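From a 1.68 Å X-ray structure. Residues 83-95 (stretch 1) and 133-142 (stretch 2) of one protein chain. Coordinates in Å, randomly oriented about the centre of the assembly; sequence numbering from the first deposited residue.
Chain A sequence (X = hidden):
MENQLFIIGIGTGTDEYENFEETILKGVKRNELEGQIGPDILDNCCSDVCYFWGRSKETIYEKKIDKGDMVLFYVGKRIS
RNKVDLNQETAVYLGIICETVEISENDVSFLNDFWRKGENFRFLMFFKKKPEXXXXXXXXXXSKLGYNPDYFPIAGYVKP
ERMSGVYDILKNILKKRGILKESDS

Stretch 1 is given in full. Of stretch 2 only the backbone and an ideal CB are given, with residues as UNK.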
# COMPACT_ATOMS: atom_id res chain seq x y z
N LYS A 83 -8.17 -7.47 -13.11
CA LYS A 83 -7.23 -7.81 -14.17
C LYS A 83 -6.43 -6.60 -14.61
O LYS A 83 -6.96 -5.49 -14.76
CB LYS A 83 -7.96 -8.42 -15.38
CG LYS A 83 -8.65 -9.77 -15.08
CD LYS A 83 -8.73 -10.63 -16.37
CE LYS A 83 -8.95 -12.11 -16.01
NZ LYS A 83 -9.42 -12.33 -14.66
N VAL A 84 -5.15 -6.84 -14.85
CA VAL A 84 -4.23 -5.83 -15.35
C VAL A 84 -3.90 -6.17 -16.79
O VAL A 84 -3.98 -7.32 -17.22
CB VAL A 84 -2.95 -5.76 -14.47
CG1 VAL A 84 -2.14 -7.06 -14.63
CG2 VAL A 84 -2.08 -4.56 -14.80
N ASP A 85 -3.50 -5.14 -17.54
CA ASP A 85 -3.07 -5.32 -18.92
C ASP A 85 -1.60 -5.71 -18.93
O ASP A 85 -0.72 -4.86 -18.71
CB ASP A 85 -3.28 -4.04 -19.73
CG ASP A 85 -3.01 -4.23 -21.22
OD1 ASP A 85 -2.41 -5.25 -21.61
OD2 ASP A 85 -3.42 -3.35 -22.00
N LEU A 86 -1.31 -6.97 -19.22
CA LEU A 86 0.08 -7.41 -19.18
C LEU A 86 0.86 -7.01 -20.41
O LEU A 86 2.05 -7.29 -20.48
CB LEU A 86 0.17 -8.93 -19.00
CG LEU A 86 -0.30 -9.45 -17.66
CD1 LEU A 86 -0.33 -10.97 -17.62
CD2 LEU A 86 0.58 -8.91 -16.53
N ASN A 87 0.23 -6.36 -21.39
CA ASN A 87 1.00 -5.79 -22.49
C ASN A 87 1.41 -4.34 -22.23
O ASN A 87 2.08 -3.75 -23.08
CB ASN A 87 0.22 -5.90 -23.81
CG ASN A 87 -0.06 -7.33 -24.20
OD1 ASN A 87 0.86 -8.14 -24.40
ND2 ASN A 87 -1.33 -7.67 -24.30
N GLN A 88 1.01 -3.76 -21.10
CA GLN A 88 1.49 -2.46 -20.65
C GLN A 88 2.42 -2.67 -19.46
O GLN A 88 2.51 -3.77 -18.89
CB GLN A 88 0.34 -1.52 -20.28
CG GLN A 88 -0.68 -1.28 -21.41
CD GLN A 88 -0.28 -0.16 -22.36
OE1 GLN A 88 0.91 0.12 -22.54
NE2 GLN A 88 -1.28 0.47 -22.99
N GLU A 89 3.14 -1.61 -19.11
CA GLU A 89 4.13 -1.67 -18.04
C GLU A 89 3.44 -2.01 -16.73
O GLU A 89 2.33 -1.56 -16.45
CB GLU A 89 4.85 -0.32 -17.92
CG GLU A 89 6.01 -0.32 -16.90
CD GLU A 89 7.25 0.46 -17.35
OE1 GLU A 89 7.99 0.97 -16.47
OE2 GLU A 89 7.51 0.55 -18.58
N THR A 90 4.12 -2.84 -15.92
CA THR A 90 3.66 -3.09 -14.56
C THR A 90 4.83 -2.98 -13.59
O THR A 90 6.00 -3.07 -13.99
CB THR A 90 3.02 -4.48 -14.37
OG1 THR A 90 4.00 -5.51 -14.51
CG2 THR A 90 1.89 -4.70 -15.39
N ALA A 91 4.50 -2.78 -12.32
CA ALA A 91 5.52 -2.76 -11.27
C ALA A 91 4.91 -3.27 -9.98
O ALA A 91 3.69 -3.28 -9.81
CB ALA A 91 6.11 -1.38 -11.08
N VAL A 92 5.77 -3.73 -9.07
CA VAL A 92 5.32 -4.18 -7.76
C VAL A 92 6.22 -3.54 -6.72
O VAL A 92 7.45 -3.54 -6.87
CB VAL A 92 5.36 -5.72 -7.63
CG1 VAL A 92 4.85 -6.12 -6.27
CG2 VAL A 92 4.52 -6.36 -8.75
N TYR A 93 5.62 -3.03 -5.66
CA TYR A 93 6.34 -2.47 -4.53
C TYR A 93 5.99 -3.25 -3.27
O TYR A 93 4.84 -3.66 -3.10
CB TYR A 93 6.01 -0.98 -4.33
CG TYR A 93 6.41 -0.09 -5.49
CD1 TYR A 93 5.67 -0.09 -6.66
CD2 TYR A 93 7.53 0.75 -5.41
CE1 TYR A 93 6.04 0.72 -7.75
CE2 TYR A 93 7.91 1.54 -6.48
CZ TYR A 93 7.15 1.54 -7.63
OH TYR A 93 7.54 2.35 -8.68
N LEU A 94 6.96 -3.44 -2.37
CA LEU A 94 6.74 -4.15 -1.11
C LEU A 94 7.01 -3.21 0.06
O LEU A 94 8.11 -2.68 0.18
CB LEU A 94 7.66 -5.37 -1.03
CG LEU A 94 7.58 -6.14 0.30
CD1 LEU A 94 6.23 -6.77 0.51
CD2 LEU A 94 8.66 -7.22 0.34
N GLY A 95 6.01 -3.03 0.90
CA GLY A 95 6.18 -2.27 2.12
C GLY A 95 5.79 -3.06 3.36
O GLY A 95 5.06 -4.05 3.25
N UNK A 133 10.75 -1.06 -4.58
CA UNK A 133 10.36 -1.52 -5.91
C UNK A 133 11.00 -2.87 -6.18
O UNK A 133 12.23 -3.01 -6.18
CB UNK A 133 10.76 -0.51 -6.98
N UNK A 134 10.18 -3.88 -6.39
CA UNK A 134 10.72 -5.19 -6.67
C UNK A 134 11.20 -5.29 -8.12
O UNK A 134 10.76 -4.58 -9.03
CB UNK A 134 9.67 -6.26 -6.38
N UNK A 135 12.11 -6.23 -8.31
CA UNK A 135 12.65 -6.55 -9.61
C UNK A 135 11.62 -7.18 -10.54
O UNK A 135 11.76 -7.06 -11.76
CB UNK A 135 13.85 -7.49 -9.45
N UNK A 136 10.57 -7.75 -10.00
CA UNK A 136 9.67 -8.60 -10.77
C UNK A 136 8.41 -7.88 -11.21
O UNK A 136 7.95 -6.93 -10.57
CB UNK A 136 9.29 -9.83 -9.95
N UNK A 137 7.84 -8.38 -12.32
CA UNK A 137 6.55 -7.98 -12.84
C UNK A 137 5.41 -8.43 -11.94
O UNK A 137 5.55 -9.33 -11.10
CB UNK A 137 6.36 -8.54 -14.25
N UNK A 138 4.23 -7.87 -12.19
CA UNK A 138 3.03 -8.40 -11.57
C UNK A 138 2.88 -9.88 -11.92
O UNK A 138 2.51 -10.71 -11.08
CB UNK A 138 1.80 -7.61 -12.01
N UNK A 139 3.14 -10.24 -13.18
CA UNK A 139 2.86 -11.62 -13.56
C UNK A 139 3.85 -12.59 -12.91
O UNK A 139 3.45 -13.69 -12.52
CB UNK A 139 2.90 -11.77 -15.08
N UNK A 140 5.11 -12.18 -12.71
CA UNK A 140 6.06 -13.06 -12.03
C UNK A 140 5.70 -13.21 -10.55
O UNK A 140 5.79 -14.31 -9.99
CB UNK A 140 7.48 -12.52 -12.18
N UNK A 141 5.33 -12.11 -9.88
CA UNK A 141 4.93 -12.21 -8.48
C UNK A 141 3.65 -13.05 -8.35
O UNK A 141 3.53 -13.89 -7.46
CB UNK A 141 4.72 -10.82 -7.88
N UNK A 142 2.66 -12.79 -9.21
CA UNK A 142 1.45 -13.60 -9.16
C UNK A 142 1.77 -15.08 -9.35
O UNK A 142 1.23 -15.94 -8.64
CB UNK A 142 0.46 -13.13 -10.23

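Position 133 lies opposite Tyr93 as an antiparallel, non-hydrogen-bonded bridge pair, with extended backbone angles. Its ideal CB lies 3.5 Å from Tyr93 CE2, on the same face of the sheet as the tyrosine ring. A neighbour here should be able to lie along that ring, and Glu89 further on offers a carboxylate, so a long aliphatic chain, perhaps with a positive end, or a flat ring would suit. The residue is Lys133. All four of its chi angles are t, and the straight chain lays CG over the ring face, 4.1 Å from the centroid of the Tyr93 ring, a CH-pi contact. CE comes 3.5 Å from Tyr93 OH and 4.0 Å from Ala91 CB. The amine reaches Glu89 through a water, with 2.8 Å from Lys133 NZ to the water oxygen and 3.0 Å from there to Glu89 OE1.

At 134 the backbone does the pairing, its N donating to Val92 O at 2.8 Å, which any residue but proline could do. CA-to-CB points toward stretch 1, where Val92 and Leu94 present carbon; a medium or large aliphatic residue would fit. Leu134 (m, t) spans the two, with CD1 3.8 Å from Val92 CG1 and CD2 4.0 Å from Leu94 CB. Its carbonyl shares a water with Val92 N and the carbonyl of 136.

Position 135 points away into space free of stretch 1, so many residues, polar ones especially, would serve; it is His135. At 136 CB points sideways and nothing of stretch 1 lies within 5.5 Å of it, so the choice is again wide. The side chain of His136 stays clear of stretch 1, and its contribution is the backbone: its O lies 3.9 Å from Val92 CG2 and takes the shared water.

Position 137, with phi/psi of -69/166, immediately precedes a helix. Its CB points away overall, though it lies 3.8 Å from Thr90 OG1; because the position comes right before the helix, where free backbone N-H groups need an acceptor, a short side chain that offers one suits: Ser, Thr, Asp or Asn. Ser137 (p) accepts from the N of 140 through OG, at the N-cap.

The N of 138 donates a weak hydrogen bond to Thr90 OG1, at 3.3 Å. Its CB points sideways but has Val84, Thr90 and Val92 around it, a setting for a branched or long aliphatic chain. Ile138 (m, t) places CG1 3.8 Å from Val92 CG2 and CD1 4.2 Å from Val84 CG2.

At 139 the ideal CB is 4.0 Å from Leu86 CD2, beside a loop; an aliphatic or modest polar residue would do. Asn139 (p) sets OD1 3.5 Å from Leu86 CD2, a packing contact.

Position 140 is out of reach, so the helix start governs it, and an acidic residue suits. Glu140 returns the cap: OE1 accepts from Ser137 N at 2.8 Å and from Ser137 OG at 3.0 Å.

Position 141 faces Val92, inviting an aliphatic residue; Ile141 CG1 packs 4.1 Å from Val92 CG2. Position 142 points toward stretch 1 without touching it, leaving its choice undetermined here; Asn142 bonds elsewhere in the structure.

Stretch 2, residues 133-142: KLHHSINEIN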
# COMPACT_ATOMS: atom_id res chain seq x y z
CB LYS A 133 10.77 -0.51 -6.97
CG LYS A 133 10.17 -0.75 -8.35
CD LYS A 133 10.49 0.42 -9.30
CE LYS A 133 9.71 0.32 -10.59
NZ LYS A 133 9.96 1.49 -11.50
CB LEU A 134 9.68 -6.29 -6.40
CG LEU A 134 9.03 -6.31 -5.03
CD1 LEU A 134 8.10 -7.47 -4.84
CD2 LEU A 134 10.15 -6.32 -3.98
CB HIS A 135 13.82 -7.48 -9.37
CG HIS A 135 14.52 -7.87 -10.60
ND1 HIS A 135 14.19 -9.01 -11.30
CD2 HIS A 135 15.56 -7.30 -11.24
CE1 HIS A 135 15.01 -9.11 -12.33
NE2 HIS A 135 15.84 -8.08 -12.33
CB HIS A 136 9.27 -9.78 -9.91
CG HIS A 136 10.43 -10.50 -9.31
ND1 HIS A 136 11.13 -11.46 -10.01
CD2 HIS A 136 11.03 -10.39 -8.10
CE1 HIS A 136 12.11 -11.92 -9.24
NE2 HIS A 136 12.06 -11.30 -8.08
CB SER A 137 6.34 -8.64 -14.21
OG SER A 137 6.50 -10.06 -14.04
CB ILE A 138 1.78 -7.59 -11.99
CG1 ILE A 138 1.76 -6.23 -11.29
CG2 ILE A 138 0.49 -8.35 -11.65
CD1 ILE A 138 0.64 -5.30 -11.72
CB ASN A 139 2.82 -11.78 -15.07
CG ASN A 139 3.89 -11.02 -15.77
OD1 ASN A 139 3.90 -9.78 -15.78
ND2 ASN A 139 4.83 -11.75 -16.36
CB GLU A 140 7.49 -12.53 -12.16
CG GLU A 140 8.10 -12.51 -13.56
CD GLU A 140 9.41 -11.67 -13.64
OE1 GLU A 140 9.37 -10.44 -13.39
OE2 GLU A 140 10.49 -12.25 -13.94
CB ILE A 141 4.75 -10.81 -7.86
CG1 ILE A 141 6.09 -10.08 -7.86
CG2 ILE A 141 4.17 -10.93 -6.47
CD1 ILE A 141 7.20 -10.80 -7.09
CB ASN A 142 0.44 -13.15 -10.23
CG ASN A 142 -0.43 -11.99 -9.76
OD1 ASN A 142 -0.75 -11.87 -8.57
ND2 ASN A 142 -0.89 -11.19 -10.71
O HOH W 1 8.03 1.52 -13.49
O HOH W 2 8.44 -4.22 -10.17
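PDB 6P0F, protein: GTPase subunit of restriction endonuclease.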